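Local coordinates for uncharacterized conserved protein YiiM (Geobacillus stearothermophilus, PDB 5YHH) that is an uncharacterized MOSC-domain protein, linked to hydroxylaminopurine resistance and thought to bind a molybdenum cofactor at its putative catalytic site, at residues 101-106 / 116-121. Numbering follows the deposited sequence.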
loop_
_atom_site.group_PDB
_atom_site.type_symbol
_atom_site.label_atom_id
_atom_site.label_comp_id
_atom_site.label_asym_id
_atom_site.label_seq_id
_atom_site.Cartn_x
_atom_site.Cartn_y
_atom_site.Cartn_z
ATOM N N ASP A 101 9.060 6.405 3.445
ATOM C CA ASP A 101 10.161 7.337 3.171
ATOM C C ASP A 101 11.157 6.774 2.162
ATOM O O ASP A 101 11.849 7.531 1.499
ATOM C CB ASP A 101 10.958 7.672 4.451
ATOM C CG ASP A 101 10.206 8.567 5.404
ATOM O OD1 ASP A 101 9.577 9.568 4.985
ATOM O OD2 ASP A 101 10.294 8.274 6.612
ATOM N N ASP A 102 11.239 5.449 2.070
ATOM C CA ASP A 102 12.240 4.768 1.247
ATOM C C ASP A 102 11.651 4.231 -0.062
ATOM O O ASP A 102 12.406 3.952 -0.979
ATOM C CB ASP A 102 12.779 3.543 1.962
ATOM C CG ASP A 102 13.404 3.865 3.309
ATOM O OD1 ASP A 102 14.070 4.937 3.435
ATOM O OD2 ASP A 102 13.191 3.025 4.234
ATOM N N VAL A 103 10.342 4.023 -0.119
ATOM C CA VAL A 103 9.708 3.446 -1.301
ATOM C C VAL A 103 9.211 4.586 -2.192
ATOM O O VAL A 103 8.585 5.547 -1.710
ATOM C CB VAL A 103 8.545 2.543 -0.886
ATOM C CG1 VAL A 103 7.725 2.075 -2.106
ATOM C CG2 VAL A 103 9.061 1.377 -0.079
ATOM N N CYS A 104 9.471 4.464 -3.490
ATOM C CA CYS A 104 9.116 5.500 -4.452
ATOM C C CYS A 104 8.088 5.034 -5.461
ATOM O O CYS A 104 8.032 3.862 -5.824
ATOM C CB CYS A 104 10.364 5.998 -5.193
ATOM S SG CYS A 104 11.483 6.905 -4.109
ATOM N N LEU A 105 7.296 5.977 -5.931
ATOM C CA LEU A 105 6.334 5.716 -6.976
ATOM C C LEU A 105 7.121 5.204 -8.174
ATOM O O LEU A 105 8.171 5.753 -8.507
ATOM C CB LEU A 105 5.604 7.003 -7.317
ATOM C CG LEU A 105 4.607 6.949 -8.480
ATOM C CD1 LEU A 105 3.466 5.951 -8.184
ATOM C CD2 LEU A 105 4.112 8.377 -8.680
ATOM N N GLY A 106 6.669 4.103 -8.754
ATOM C CA GLY A 106 7.334 3.535 -9.910
ATOM C C GLY A 106 8.414 2.522 -9.618
ATOM O O GLY A 106 8.877 1.868 -10.548
ATOM N N VAL A 116 6.602 -6.587 -9.410
ATOM C CA VAL A 116 5.596 -5.651 -8.944
ATOM C C VAL A 116 6.130 -4.216 -8.977
ATOM O O VAL A 116 7.335 -3.989 -8.941
ATOM C CB VAL A 116 5.085 -6.018 -7.548
ATOM C CG1 VAL A 116 4.361 -7.373 -7.556
ATOM C CG2 VAL A 116 6.214 -5.997 -6.494
ATOM N N GLN A 117 5.210 -3.260 -9.091
ATOM C CA GLN A 117 5.556 -1.848 -9.195
ATOM C C GLN A 117 4.664 -1.047 -8.269
ATOM O O GLN A 117 3.444 -1.232 -8.277
ATOM C CB GLN A 117 5.342 -1.323 -10.617
ATOM C CG GLN A 117 5.844 0.118 -10.843
ATOM C CD GLN A 117 5.695 0.588 -12.276
ATOM O OE1 GLN A 117 4.618 0.470 -12.880
ATOM N NE2 GLN A 117 6.772 1.148 -12.833
ATOM N N VAL A 118 5.270 -0.107 -7.551
ATOM C CA VAL A 118 4.529 0.809 -6.663
ATOM C C VAL A 118 3.676 1.746 -7.493
ATOM O O VAL A 118 4.173 2.368 -8.433
ATOM C CB VAL A 118 5.502 1.617 -5.748
ATOM C CG1 VAL A 118 4.740 2.600 -4.844
ATOM C CG2 VAL A 118 6.353 0.665 -4.896
ATOM N N SER A 119 2.399 1.823 -7.150
ATOM C CA SER A 119 1.398 2.566 -7.926
ATOM C C SER A 119 0.777 3.777 -7.242
ATOM O O SER A 119 0.389 4.732 -7.912
ATOM C CB SER A 119 0.262 1.627 -8.305
ATOM O OG SER A 119 -0.406 1.118 -7.168
ATOM N N GLN A 120 0.634 3.701 -5.918
ATOM C CA GLN A 120 0.009 4.753 -5.129
ATOM C C GLN A 120 0.146 4.483 -3.618
ATOM O O GLN A 120 0.324 3.333 -3.204
ATOM C CB GLN A 120 -1.481 4.838 -5.477
ATOM C CG GLN A 120 -2.279 3.570 -5.191
ATOM C CD GLN A 120 -3.793 3.812 -5.220
ATOM O OE1 GLN A 120 -4.347 3.929 -6.275
ATOM N NE2 GLN A 120 -4.441 3.920 -4.034
ATOM N N PRO A 121 0.046 5.545 -2.792
ATOM C CA PRO A 121 -0.190 5.381 -1.352
ATOM C C PRO A 121 -1.533 4.721 -1.094
ATOM O O PRO A 121 -2.412 4.741 -1.949
ATOM C CB PRO A 121 -0.211 6.835 -0.835
ATOM C CG PRO A 121 0.422 7.627 -1.918
ATOM C CD PRO A 121 0.005 6.974 -3.168
#
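The flat carboxamide of Q117 meets G106 through its NH2 nitrogen: NE2 donates to G106 O at 3.2 Å, with the acceptor close to the amide plane but the donor tilted from the plane of the G106 carbonyl. An extended chain, with CG anti to the backbone N (chi1 -173°), carries the amide there and lays CG against the same oxygen, while OE1 accepts a bond from R152, fixing both ends of the group. The carbonyl oxygen of V118 accepts a hydrogen bond from G106 N at 3.1 Å (N-H...O 156°). G106 is thus held through both N and O, and at its phi of 90° a side chain would be jammed against the carbonyl O of L105, which calls for glycine. V118 points at the loop: its CB rests 3.4 Å from C104 O, and its CG2 meets V103 CG1 at 3.4 Å, tight for two methyls. L105 starts away from the strand, but its CD1 swings back to touch S119 O at 3.3 Å. The mostly buried contact seats the loop that follows strand 93-96 against strand 114-121 of the MOSC domain's mixed sheet, just before the chain enters strand 108-111, the hairpin partner of 114-121. Y109 of that partner and F151 of strand 149-153 also touch V118, and helix 177-185 packs on V118 and L105 through I177 and I180, joining this part of the sheet to the C-terminal three-helix region.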